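Lectin CEL-IV, C-type (Cucumaria echinata, PDB 3ALU) binds galactose-containing sugars such as raffinose through a calcium ion, as a tetrameric C-type lectin carrying the EPN carbohydrate-recognition motif. Local coordinates at residues G11-F17 with E58-L63; A32-L38 with Y145-P150; P81-I85 with N141-I146; W109-N115 with F133-V137. All coordinates share one frame. Numbering follows the deposited sequence.

Contact 1 of 4, residues G11-F17 with E58-L63; sequences GFNGKCF and ESQAFL
An aromatic cluster of Phe12, Phe17 and Phe62 joins the N-terminal beta hairpin of this C-type lectin fold to helix 57-70. The hairpin reverses through a type I' turn from Phe12 to Lys15, with Asn13 at phi/psi 50/42° and Gly14 at 90/-4°; a side chain at Gly14 would jam against the preceding carbonyl. Phe12 N to Lys15 O (2.9 Å) and Lys15 N to Phe12 O (3.0 Å) close it. Residues 58-63 are regular helix, with Phe62 N to Glu58 O and Leu63 N to Ser59 O both 2.9 Å. The nearest CA pairs are Phe12-Ser59 at 7.5 Å and Phe17-Leu63 at 8.6 Å, wide enough for whole side chains, and no hydrogen bond crosses the gap. Phe12 and Phe62, both t at chi1, set their rings at 6° with centroids 4.8 Å apart, slid so far that overlap is slight. Each ring instead receives the other's CB: Phe12 CB lies 3.6 Å from the Phe62 centroid and Phe62 CB 3.7 Å from the Phe12 centroid, a reciprocal CH-pi pair. The Phe12 tip reaches the helix backbone, CE1 being 3.7 Å from Glu58 O. Pro7 and Leu8 of a second subunit pack on Phe12 and Phe62, respectively. Phe17 (m) meets Phe62 obliquely, Phe17 CD1 to Phe62 CE1 3.7 Å, while Leu63 CD2 sits 3.8 Å from the Phe17 centroid, 14° off the ring normal.

Contact 2 of 4, residues A32-L38 with Y145-P150; sequences ACRQFGL and YICQLP
Cys33 and Cys147 both adopt the m rotamer (chi1 -62° and -61°) and point their CB atoms at each other, so that with CA atoms 5.3 Å apart the SG atoms bond at 2.1 Å with chi3 -81°. Tyr145 takes chi1 57° (p), which brings its ring alongside this bond: Cys33 SG is 5.1 Å from the ring centroid and 74° off the normal, a sulfur-aromatic contact at the ring edge. Ala32 CB lies 3.5 Å from Tyr145 OH, whose hydrogen-bond partner is Asn22. The disulfide is the long-range link of the C-type lectin fold, tying helix 26-33 to strand 143-148 across more than a hundred residues. After Cys33 the chain makes a type I turn to Phe36, with Phe36 N to Cys33 O 3.3 Å, and then becomes extended through Gly37 and Leu38; the nearest CA pairs continue as Phe36-Leu149 (6.7 Å) and Leu38-Pro150 (6.3 Å). No hydrogen bond crosses between the segments. Phe36 (m) puts CB 3.6 Å from CD2 of Leu149, which has chi1 m and chi2 t, and Phe36 CE2 reaches within 4.4 Å of Cys147 SG. Residues 36-38 also pair antiparallel with a strand of a third subunit, carrying the sheet across that interface. Leu38 is t at chi1, with chi2 off-well at -119°, and its CB lies 3.6 Å from CG of Pro150, whose ring has a C-gamma exo pucker.

Contact 3 of 4, residues P81-I85 with N141-I146; sequences PQVYI and NNFKYI. With GLA (alpha-D-galactopyranose), chain E; EDO (1,2-ethanediol), chain J.
Strands 82-85 and 143-146 run parallel in sense but strongly twisted, their short axes crossing at -45° with a closest approach of 4.3 Å. Tyr84 pairs with Tyr145 in a parallel bridge, CA to CA 4.4 Å, with Tyr84 N donating to Lys144 O (2.9 Å, 156°) and Ile146 N to Tyr84 O (3.2 Å, 171°). Toward Gln82 the strands splay, and a water enters, 2.7 Å from Gln82 O and 3.1 Å from Lys144 N. Val83 CG1 packs 3.7 Å from Ile146 CG1. This pairing joins the central strand 143-148 of the C-type lectin domain to strand 82-89, whose first residue, Gln82, lies in the sugar pocket. Tyr84 (chi1 -82°) hydrogen-bonds through OH to Asn141 O at 2.7 Å, tying the loop before strand 143-148 to the sheet. Its ring meets that of Phe143 obliquely, centroids 5.0 Å apart and planes at 48°. The Phe143 ring in turn takes Gln82 CB over its face, 3.8 Å from the centroid. Gln82, extended with chi1 m and chi2 t, carries its amide to the galactose: NE2 donates to GLA O6 at 2.7 Å, while OE1 accepts from O2 of an ethanediol, probably from the crystallisation liquor, at 2.9 Å.

Contact 4 of 4, residues W109-N115 with F133-V137; sequences WVSGEPN and FWADV. With CA (calcium ion), chain K; GLA (alpha-D-galactopyranose), chain E.
Trp109, in the loop between strands 96-98 and 120-125, makes a single backbone bridge to Trp134, CA to CA 4.4 Å. Its indole (chi1 -65°) lies beside strand 134-137, CZ3 being 3.6 Å from Asp136 N, and the six-membered ring of Trp134 points its edge at the face of the Trp109 five-membered ring, centroids 5.0 Å apart and planes at 78°. Val110 N donates to Trp134 O (3.0 Å, 166°), and its CG2 packs 3.5 Å from Phe133 CB. A type II turn from Val110 to Glu113 follows, with Gly112 at phi/psi 88/-8° and Glu113 N to Val110 O 3.0 Å. Glu113 (chi1 and chi2 m) binds calcium through OE2 at 2.3 Å, and OE2 also accepts from Asp136 N at 3.0 Å. The cis peptide before Pro114 leads into Asn115, whose N donates to Asp136 OD1 (2.9 Å) and whose OD1 ligates calcium at 2.3 Å. Asp136, p at chi1, chelates the ion through O and OD1, both at 2.4 Å, with OD2 hydrogen-bonded to Ser120 OG. Galactose adds O3 and O4, and Asn116 completes the protein ligands. Glu113-Pro114-Asn115 is the EPN motif, opposite strand 134-137 in the calcium-dependent sugar site of a C-type lectin.

How the contacts relate
All four contacts reach one mixed sheet. Contacts 2 and 3 share Tyr145 and Ile146 on strand 143-148, their centres 14 Å apart; contact 1 joins them through neighbouring strand 15-21, where Cys16 O accepts a probable hydrogen bond from Leu149 N (3.0 Å). Contacts 3 and 4, also with centres 14 Å apart, meet at Val137, which packs on Gln82, Tyr84 and Phe143, and both touch the galactose. Along the chain, contact 1 closes before contacts 3 and 4 open but alternates with contact 2, whose segments bracket contact 4. Contacts 2 and 4 lie on opposite sides of the chain's centre, centres about 24 Å apart, separating the subunit-joining end from the calcium and sugar site.

Contact 1 of 4, residues G11-F17 with E58-L63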
# COMPACT_ATOMS: atom_id res chain seq x y z
N GLY A 11 -8.60 6.84 0.44
CA GLY A 11 -7.40 7.36 1.12
C GLY A 11 -7.01 8.74 0.66
O GLY A 11 -7.16 9.09 -0.53
N PHE A 12 -6.51 9.53 1.59
CA PHE A 12 -5.91 10.84 1.28
C PHE A 12 -4.89 11.12 2.32
O PHE A 12 -5.17 11.04 3.55
CB PHE A 12 -6.94 11.97 1.26
CG PHE A 12 -6.37 13.30 0.78
CD1 PHE A 12 -6.00 14.29 1.67
CD2 PHE A 12 -6.22 13.54 -0.58
CE1 PHE A 12 -5.48 15.55 1.19
CE2 PHE A 12 -5.70 14.75 -1.07
CZ PHE A 12 -5.31 15.75 -0.16
N ASN A 13 -3.67 11.40 1.85
CA ASN A 13 -2.56 11.79 2.72
C ASN A 13 -2.34 10.86 3.91
O ASN A 13 -2.13 11.31 5.03
CB ASN A 13 -2.79 13.20 3.22
CG ASN A 13 -1.55 14.04 3.12
OD1 ASN A 13 -0.66 13.94 3.96
ND2 ASN A 13 -1.47 14.87 2.07
N GLY A 14 -2.44 9.55 3.67
CA GLY A 14 -2.15 8.57 4.71
C GLY A 14 -3.30 8.14 5.59
O GLY A 14 -3.14 7.25 6.43
N LYS A 15 -4.47 8.74 5.39
CA LYS A 15 -5.66 8.41 6.19
C LYS A 15 -6.76 7.82 5.32
O LYS A 15 -6.84 8.12 4.14
CB LYS A 15 -6.19 9.66 6.88
CG LYS A 15 -5.25 10.14 7.97
CD LYS A 15 -5.69 11.47 8.54
CE LYS A 15 -6.87 11.29 9.46
NZ LYS A 15 -7.10 12.56 10.26
N CYS A 16 -7.64 7.02 5.93
CA CYS A 16 -8.70 6.37 5.19
C CYS A 16 -10.05 6.87 5.70
O CYS A 16 -10.28 6.95 6.93
CB CYS A 16 -8.67 4.85 5.41
SG CYS A 16 -7.15 4.11 4.76
N PHE A 17 -10.89 7.25 4.76
CA PHE A 17 -12.17 7.88 5.07
C PHE A 17 -13.33 7.16 4.43
O PHE A 17 -13.19 6.53 3.38
CB PHE A 17 -12.18 9.31 4.54
CG PHE A 17 -11.11 10.21 5.13
CD1 PHE A 17 -9.93 10.44 4.43
CD2 PHE A 17 -11.30 10.82 6.36
CE1 PHE A 17 -8.94 11.29 4.95
CE2 PHE A 17 -10.34 11.67 6.89
CZ PHE A 17 -9.16 11.92 6.22
N GLU A 58 -5.86 21.42 1.91
CA GLU A 58 -5.95 20.31 0.98
C GLU A 58 -6.83 19.19 1.51
O GLU A 58 -7.59 18.61 0.75
CB GLU A 58 -4.56 19.74 0.74
CG GLU A 58 -3.70 20.66 -0.10
CD GLU A 58 -2.46 19.98 -0.63
OE1 GLU A 58 -1.83 20.56 -1.55
OE2 GLU A 58 -2.11 18.85 -0.15
N SER A 59 -6.70 18.85 2.79
CA SER A 59 -7.60 17.80 3.36
C SER A 59 -9.04 18.31 3.34
O SER A 59 -9.96 17.55 3.01
CB SER A 59 -7.21 17.47 4.81
OG SER A 59 -5.92 16.86 4.86
N GLN A 60 -9.24 19.59 3.62
CA GLN A 60 -10.57 20.14 3.60
C GLN A 60 -11.13 20.03 2.19
O GLN A 60 -12.30 19.71 2.01
CB GLN A 60 -10.55 21.63 4.08
CG GLN A 60 -11.85 22.41 3.83
CD GLN A 60 -13.05 21.88 4.56
OE1 GLN A 60 -14.19 22.21 4.20
NE2 GLN A 60 -12.83 21.10 5.60
N ALA A 61 -10.29 20.33 1.19
CA ALA A 61 -10.74 20.27 -0.20
C ALA A 61 -11.09 18.83 -0.56
O ALA A 61 -12.08 18.62 -1.26
CB ALA A 61 -9.68 20.80 -1.14
N PHE A 62 -10.28 17.89 -0.09
CA PHE A 62 -10.54 16.47 -0.42
C PHE A 62 -11.88 16.03 0.18
O PHE A 62 -12.71 15.42 -0.51
CB PHE A 62 -9.44 15.57 0.09
CG PHE A 62 -9.84 14.12 0.06
CD1 PHE A 62 -10.17 13.46 1.24
CD2 PHE A 62 -9.94 13.46 -1.14
CE1 PHE A 62 -10.58 12.12 1.20
CE2 PHE A 62 -10.34 12.15 -1.18
CZ PHE A 62 -10.68 11.49 -0.03
N LEU A 63 -12.09 16.32 1.46
CA LEU A 63 -13.35 15.89 2.09
C LEU A 63 -14.59 16.56 1.50
O LEU A 63 -15.65 15.93 1.38
CB LEU A 63 -13.30 15.98 3.62
CG LEU A 63 -12.22 15.11 4.28
CD1 LEU A 63 -12.06 15.43 5.76
CD2 LEU A 63 -12.53 13.52 4.08

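Contact 2 of 4, residues A32-L38 with Y145-P150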
# COMPACT_ATOMS: atom_id res chain seq x y z
N ALA A 32 -20.50 5.22 16.08
CA ALA A 32 -20.55 4.41 14.85
C ALA A 32 -19.12 4.28 14.30
O ALA A 32 -18.66 3.18 13.94
CB ALA A 32 -21.49 5.03 13.83
N CYS A 33 -18.39 5.40 14.26
CA CYS A 33 -17.01 5.35 13.77
C CYS A 33 -16.09 4.52 14.68
O CYS A 33 -15.11 3.95 14.20
CB CYS A 33 -16.46 6.78 13.61
SG CYS A 33 -17.34 7.83 12.43
N ARG A 34 -16.38 4.50 15.99
CA ARG A 34 -15.58 3.74 16.95
C ARG A 34 -15.75 2.23 16.82
O ARG A 34 -15.01 1.49 17.48
CB ARG A 34 -15.92 4.17 18.37
CG ARG A 34 -15.39 5.56 18.72
CD ARG A 34 -15.78 5.91 20.14
NE ARG A 34 -15.35 7.28 20.42
CZ ARG A 34 -15.44 7.86 21.61
NH1 ARG A 34 -15.95 7.17 22.63
NH2 ARG A 34 -15.03 9.12 21.77
N GLN A 35 -16.70 1.80 15.99
CA GLN A 35 -16.92 0.35 15.74
C GLN A 35 -15.84 -0.21 14.85
O GLN A 35 -15.61 -1.43 14.80
CB GLN A 35 -18.31 0.07 15.15
CG GLN A 35 -19.47 0.58 16.00
CD GLN A 35 -19.33 0.15 17.45
OE1 GLN A 35 -19.34 -1.04 17.75
NE2 GLN A 35 -19.18 1.13 18.36
N PHE A 36 -15.19 0.67 14.09
CA PHE A 36 -14.02 0.29 13.32
C PHE A 36 -12.80 0.38 14.22
O PHE A 36 -12.67 1.31 15.03
CB PHE A 36 -13.89 1.17 12.06
CG PHE A 36 -15.15 1.18 11.23
CD1 PHE A 36 -15.49 0.09 10.42
CD2 PHE A 36 -16.02 2.27 11.28
CE1 PHE A 36 -16.66 0.08 9.69
CE2 PHE A 36 -17.22 2.27 10.56
CZ PHE A 36 -17.53 1.17 9.73
N GLY A 37 -11.95 -0.64 14.15
CA GLY A 37 -10.81 -0.70 15.05
C GLY A 37 -9.49 -0.98 14.37
O GLY A 37 -9.42 -1.30 13.16
N LEU A 38 -8.43 -0.85 15.16
CA LEU A 38 -7.10 -1.29 14.79
C LEU A 38 -6.65 -2.24 15.89
O LEU A 38 -6.66 -1.89 17.08
CB LEU A 38 -6.18 -0.09 14.69
CG LEU A 38 -4.91 0.01 13.85
CD1 LEU A 38 -3.66 0.25 14.67
CD2 LEU A 38 -4.73 -1.00 12.75
N TYR A 145 -22.33 11.44 8.07
CA TYR A 145 -21.10 11.65 8.82
C TYR A 145 -19.96 10.97 8.09
O TYR A 145 -20.16 9.99 7.37
CB TYR A 145 -21.24 11.12 10.29
CG TYR A 145 -21.62 9.64 10.39
CD1 TYR A 145 -22.96 9.27 10.29
CD2 TYR A 145 -20.66 8.65 10.59
CE1 TYR A 145 -23.33 7.91 10.36
CE2 TYR A 145 -21.02 7.29 10.68
CZ TYR A 145 -22.37 6.95 10.54
OH TYR A 145 -22.77 5.62 10.58
N ILE A 146 -18.75 11.49 8.26
CA ILE A 146 -17.55 10.86 7.73
C ILE A 146 -16.71 10.30 8.86
O ILE A 146 -16.34 10.99 9.81
CB ILE A 146 -16.67 11.85 6.91
CG1 ILE A 146 -17.43 12.40 5.71
CG2 ILE A 146 -15.38 11.21 6.46
CD1 ILE A 146 -16.89 13.76 5.27
N CYS A 147 -16.41 9.00 8.75
CA CYS A 147 -15.45 8.34 9.64
C CYS A 147 -14.04 8.31 9.05
O CYS A 147 -13.85 8.26 7.79
CB CYS A 147 -15.88 6.87 9.92
SG CYS A 147 -17.48 6.68 10.72
N GLN A 148 -13.05 8.26 9.94
CA GLN A 148 -11.67 7.95 9.57
C GLN A 148 -11.26 6.69 10.33
O GLN A 148 -11.62 6.51 11.49
CB GLN A 148 -10.70 9.13 9.90
CG GLN A 148 -10.54 9.33 11.37
CD GLN A 148 -9.67 10.52 11.68
OE1 GLN A 148 -9.70 11.51 10.96
NE2 GLN A 148 -8.93 10.44 12.79
N LEU A 149 -10.53 5.80 9.67
CA LEU A 149 -9.95 4.66 10.39
C LEU A 149 -8.82 5.19 11.26
O LEU A 149 -8.31 6.27 11.02
CB LEU A 149 -9.45 3.61 9.38
CG LEU A 149 -10.61 2.93 8.63
CD1 LEU A 149 -10.05 1.98 7.57
CD2 LEU A 149 -11.51 2.12 9.58
N PRO A 150 -8.39 4.41 12.28
CA PRO A 150 -7.31 4.83 13.13
C PRO A 150 -6.11 5.25 12.29
O PRO A 150 -5.70 4.52 11.38
CB PRO A 150 -7.00 3.56 13.98
CG PRO A 150 -8.24 2.79 13.96
CD PRO A 150 -8.96 3.11 12.69

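Contact 3 of 4, residues P81-I85 with N141-I146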
# COMPACT_ATOMS: atom_id res chain seq x y z
N PRO A 81 -26.21 19.66 1.96
CA PRO A 81 -26.16 18.72 3.09
C PRO A 81 -25.03 18.96 4.12
O PRO A 81 -23.89 19.22 3.74
CB PRO A 81 -25.95 17.36 2.39
CG PRO A 81 -25.17 17.71 1.15
CD PRO A 81 -25.60 19.10 0.74
N GLN A 82 -25.34 18.79 5.40
CA GLN A 82 -24.36 18.93 6.45
C GLN A 82 -23.94 17.53 6.88
O GLN A 82 -24.79 16.68 7.08
CB GLN A 82 -24.97 19.68 7.61
CG GLN A 82 -25.39 21.04 7.16
CD GLN A 82 -25.98 21.86 8.30
OE1 GLN A 82 -27.21 21.98 8.43
NE2 GLN A 82 -25.12 22.43 9.13
N VAL A 83 -22.64 17.33 7.03
CA VAL A 83 -22.09 16.03 7.31
C VAL A 83 -21.16 16.18 8.50
O VAL A 83 -20.18 16.97 8.43
CB VAL A 83 -21.28 15.55 6.08
CG1 VAL A 83 -20.57 14.20 6.34
CG2 VAL A 83 -22.21 15.48 4.79
N TYR A 84 -21.40 15.43 9.59
CA TYR A 84 -20.59 15.54 10.77
C TYR A 84 -19.14 15.20 10.56
O TYR A 84 -18.82 14.26 9.85
CB TYR A 84 -21.10 14.65 11.90
CG TYR A 84 -22.22 15.21 12.71
CD1 TYR A 84 -22.14 16.51 13.27
CD2 TYR A 84 -23.33 14.42 13.01
CE1 TYR A 84 -23.18 17.01 14.05
CE2 TYR A 84 -24.37 14.91 13.80
CZ TYR A 84 -24.27 16.20 14.35
OH TYR A 84 -25.32 16.68 15.12
N ILE A 85 -18.28 16.02 11.17
CA ILE A 85 -16.88 15.68 11.36
C ILE A 85 -16.61 15.71 12.87
O ILE A 85 -17.52 16.05 13.66
CB ILE A 85 -15.98 16.67 10.61
CG1 ILE A 85 -16.24 18.09 11.13
CG2 ILE A 85 -16.24 16.58 9.07
CD1 ILE A 85 -15.34 19.17 10.41
N ASN A 141 -28.79 17.24 16.26
CA ASN A 141 -29.04 17.12 14.83
C ASN A 141 -28.61 15.75 14.30
O ASN A 141 -27.53 15.30 14.63
CB ASN A 141 -28.29 18.20 14.05
CG ASN A 141 -29.03 19.52 14.07
OD1 ASN A 141 -28.68 20.43 14.83
ND2 ASN A 141 -30.07 19.62 13.26
N ASN A 142 -29.46 15.15 13.47
CA ASN A 142 -29.21 13.80 12.89
C ASN A 142 -28.70 13.99 11.46
O ASN A 142 -29.46 14.33 10.56
CB ASN A 142 -30.53 12.97 12.89
CG ASN A 142 -30.80 12.26 14.22
OD1 ASN A 142 -30.75 12.86 15.27
ND2 ASN A 142 -31.09 10.95 14.15
N PHE A 143 -27.39 13.81 11.24
CA PHE A 143 -26.77 14.02 9.94
C PHE A 143 -25.99 12.77 9.45
O PHE A 143 -25.63 11.89 10.24
CB PHE A 143 -25.69 15.13 10.01
CG PHE A 143 -26.18 16.53 10.28
CD1 PHE A 143 -25.29 17.43 10.88
CD2 PHE A 143 -27.45 16.99 9.90
CE1 PHE A 143 -25.65 18.77 11.10
CE2 PHE A 143 -27.84 18.33 10.17
CZ PHE A 143 -26.93 19.20 10.78
N LYS A 144 -25.74 12.73 8.15
CA LYS A 144 -24.70 11.87 7.58
C LYS A 144 -23.35 12.28 8.22
O LYS A 144 -23.25 13.35 8.87
CB LYS A 144 -24.63 12.10 6.09
CG LYS A 144 -25.96 11.72 5.38
CD LYS A 144 -25.75 11.66 3.89
CE LYS A 144 -27.03 11.14 3.16
NZ LYS A 144 -28.20 12.07 3.31
N TYR A 145 -22.33 11.44 8.07
CA TYR A 145 -21.10 11.65 8.82
C TYR A 145 -19.96 10.97 8.09
O TYR A 145 -20.16 9.99 7.37
CB TYR A 145 -21.24 11.12 10.29
CG TYR A 145 -21.62 9.64 10.39
CD1 TYR A 145 -22.96 9.27 10.29
CD2 TYR A 145 -20.66 8.65 10.59
CE1 TYR A 145 -23.33 7.91 10.36
CE2 TYR A 145 -21.02 7.29 10.68
CZ TYR A 145 -22.37 6.95 10.54
OH TYR A 145 -22.77 5.62 10.58
N ILE A 146 -18.75 11.49 8.26
CA ILE A 146 -17.55 10.86 7.73
C ILE A 146 -16.71 10.30 8.86
O ILE A 146 -16.34 10.99 9.81
CB ILE A 146 -16.67 11.85 6.91
CG1 ILE A 146 -17.43 12.40 5.71
CG2 ILE A 146 -15.38 11.21 6.46
CD1 ILE A 146 -16.89 13.76 5.27
C1 GLA E . -28.28 28.05 10.94
C2 GLA E . -27.24 28.71 11.85
C3 GLA E . -25.85 28.78 11.23
C4 GLA E . -25.40 27.40 10.74
C5 GLA E . -26.52 26.78 9.86
C6 GLA E . -26.19 25.36 9.40
O2 GLA E . -27.63 30.07 12.15
O3 GLA E . -24.93 29.31 12.19
O4 GLA E . -25.18 26.59 11.90
O5 GLA E . -27.76 26.73 10.58
O6 GLA E . -26.15 24.52 10.55
C1 EDO J . -28.31 19.00 6.78
O1 EDO J . -28.36 17.99 5.79
C2 EDO J . -28.86 20.28 6.23
O2 EDO J . -29.67 20.91 7.22
O HOH W 1 -26.90 15.06 6.53

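Contact 4 of 4, residues W109-N115 with F133-V137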
# COMPACT_ATOMS: atom_id res chain seq x y z
N TRP A 109 -13.80 26.94 9.36
CA TRP A 109 -15.12 27.48 9.66
C TRP A 109 -15.59 28.49 8.60
O TRP A 109 -14.82 29.37 8.19
CB TRP A 109 -15.05 28.20 11.01
CG TRP A 109 -14.78 27.31 12.19
CD1 TRP A 109 -13.60 27.19 12.86
CD2 TRP A 109 -15.68 26.36 12.77
NE1 TRP A 109 -13.72 26.26 13.89
CE2 TRP A 109 -14.99 25.73 13.84
CE3 TRP A 109 -17.01 25.99 12.50
CZ2 TRP A 109 -15.59 24.75 14.66
CZ3 TRP A 109 -17.62 25.00 13.33
CH2 TRP A 109 -16.90 24.40 14.39
N VAL A 110 -16.85 28.40 8.20
CA VAL A 110 -17.51 29.44 7.39
C VAL A 110 -17.43 30.71 8.24
O VAL A 110 -17.49 30.65 9.47
CB VAL A 110 -19.00 29.08 7.15
CG1 VAL A 110 -19.81 30.25 6.58
CG2 VAL A 110 -19.11 27.93 6.20
N SER A 111 -17.28 31.87 7.58
CA SER A 111 -17.30 33.13 8.32
C SER A 111 -18.53 33.27 9.21
O SER A 111 -19.66 32.97 8.80
CB SER A 111 -17.23 34.29 7.32
OG SER A 111 -18.43 34.32 6.55
N GLY A 112 -18.29 33.69 10.46
CA GLY A 112 -19.34 33.76 11.49
C GLY A 112 -19.61 32.51 12.33
O GLY A 112 -20.43 32.55 13.28
N GLU A 113 -18.97 31.40 11.94
CA GLU A 113 -18.97 30.13 12.72
C GLU A 113 -17.65 29.95 13.46
O GLU A 113 -16.60 30.38 12.97
CB GLU A 113 -19.20 28.93 11.81
CG GLU A 113 -20.36 29.05 10.83
CD GLU A 113 -21.73 28.97 11.49
OE1 GLU A 113 -22.55 29.89 11.26
OE2 GLU A 113 -22.02 27.99 12.20
N PRO A 114 -17.67 29.32 14.65
CA PRO A 114 -18.84 28.79 15.37
C PRO A 114 -19.63 29.88 16.05
O PRO A 114 -19.04 30.86 16.53
CB PRO A 114 -18.20 27.86 16.44
CG PRO A 114 -16.82 28.37 16.62
CD PRO A 114 -16.40 29.04 15.34
N ASN A 115 -20.94 29.73 16.09
CA ASN A 115 -21.79 30.76 16.70
C ASN A 115 -22.90 30.16 17.55
O ASN A 115 -23.81 30.88 18.02
CB ASN A 115 -22.37 31.65 15.59
CG ASN A 115 -23.31 30.89 14.67
OD1 ASN A 115 -23.29 29.65 14.59
ND2 ASN A 115 -24.14 31.63 13.96
N PHE A 133 -17.22 24.44 3.76
CA PHE A 133 -16.64 24.90 5.00
C PHE A 133 -17.60 24.65 6.16
O PHE A 133 -18.81 24.36 5.93
CB PHE A 133 -16.27 26.41 4.85
CG PHE A 133 -15.14 26.63 3.88
CD1 PHE A 133 -15.38 27.28 2.66
CD2 PHE A 133 -13.87 26.15 4.16
CE1 PHE A 133 -14.33 27.47 1.75
CE2 PHE A 133 -12.82 26.32 3.24
CZ PHE A 133 -13.07 26.98 2.03
N TRP A 134 -17.11 24.77 7.39
CA TRP A 134 -17.82 24.15 8.52
C TRP A 134 -18.87 25.06 9.15
O TRP A 134 -18.65 26.28 9.27
CB TRP A 134 -16.88 23.67 9.62
CG TRP A 134 -15.65 22.99 9.16
CD1 TRP A 134 -15.50 22.26 8.02
CD2 TRP A 134 -14.40 22.96 9.84
NE1 TRP A 134 -14.21 21.79 7.94
CE2 TRP A 134 -13.51 22.19 9.05
CE3 TRP A 134 -13.95 23.48 11.09
CZ2 TRP A 134 -12.15 21.97 9.42
CZ3 TRP A 134 -12.60 23.26 11.45
CH2 TRP A 134 -11.71 22.51 10.61
N ALA A 135 -19.94 24.44 9.62
CA ALA A 135 -20.93 25.10 10.47
C ALA A 135 -20.90 24.42 11.82
O ALA A 135 -20.63 23.21 11.89
CB ALA A 135 -22.34 24.99 9.87
N ASP A 136 -21.17 25.15 12.90
CA ASP A 136 -21.43 24.43 14.16
C ASP A 136 -22.93 24.30 14.38
O ASP A 136 -23.71 25.18 13.95
CB ASP A 136 -20.71 25.02 15.39
CG ASP A 136 -21.32 26.35 15.87
OD1 ASP A 136 -21.78 27.17 15.06
OD2 ASP A 136 -21.29 26.60 17.10
N VAL A 137 -23.30 23.17 14.97
CA VAL A 137 -24.71 22.82 15.14
C VAL A 137 -24.90 22.21 16.50
O VAL A 137 -23.97 21.74 17.13
CB VAL A 137 -25.18 21.79 14.05
CG1 VAL A 137 -25.03 22.32 12.61
CG2 VAL A 137 -24.50 20.41 14.22
CA CA K . -23.75 27.59 13.72
C1 GLA E . -28.28 28.05 10.94
C2 GLA E . -27.24 28.71 11.85
C3 GLA E . -25.85 28.78 11.23
C4 GLA E . -25.40 27.40 10.74
C5 GLA E . -26.52 26.78 9.86
C6 GLA E . -26.19 25.36 9.40
O2 GLA E . -27.63 30.07 12.15
O3 GLA E . -24.93 29.31 12.19
O4 GLA E . -25.18 26.59 11.90
O5 GLA E . -27.76 26.73 10.58
O6 GLA E . -26.15 24.52 10.55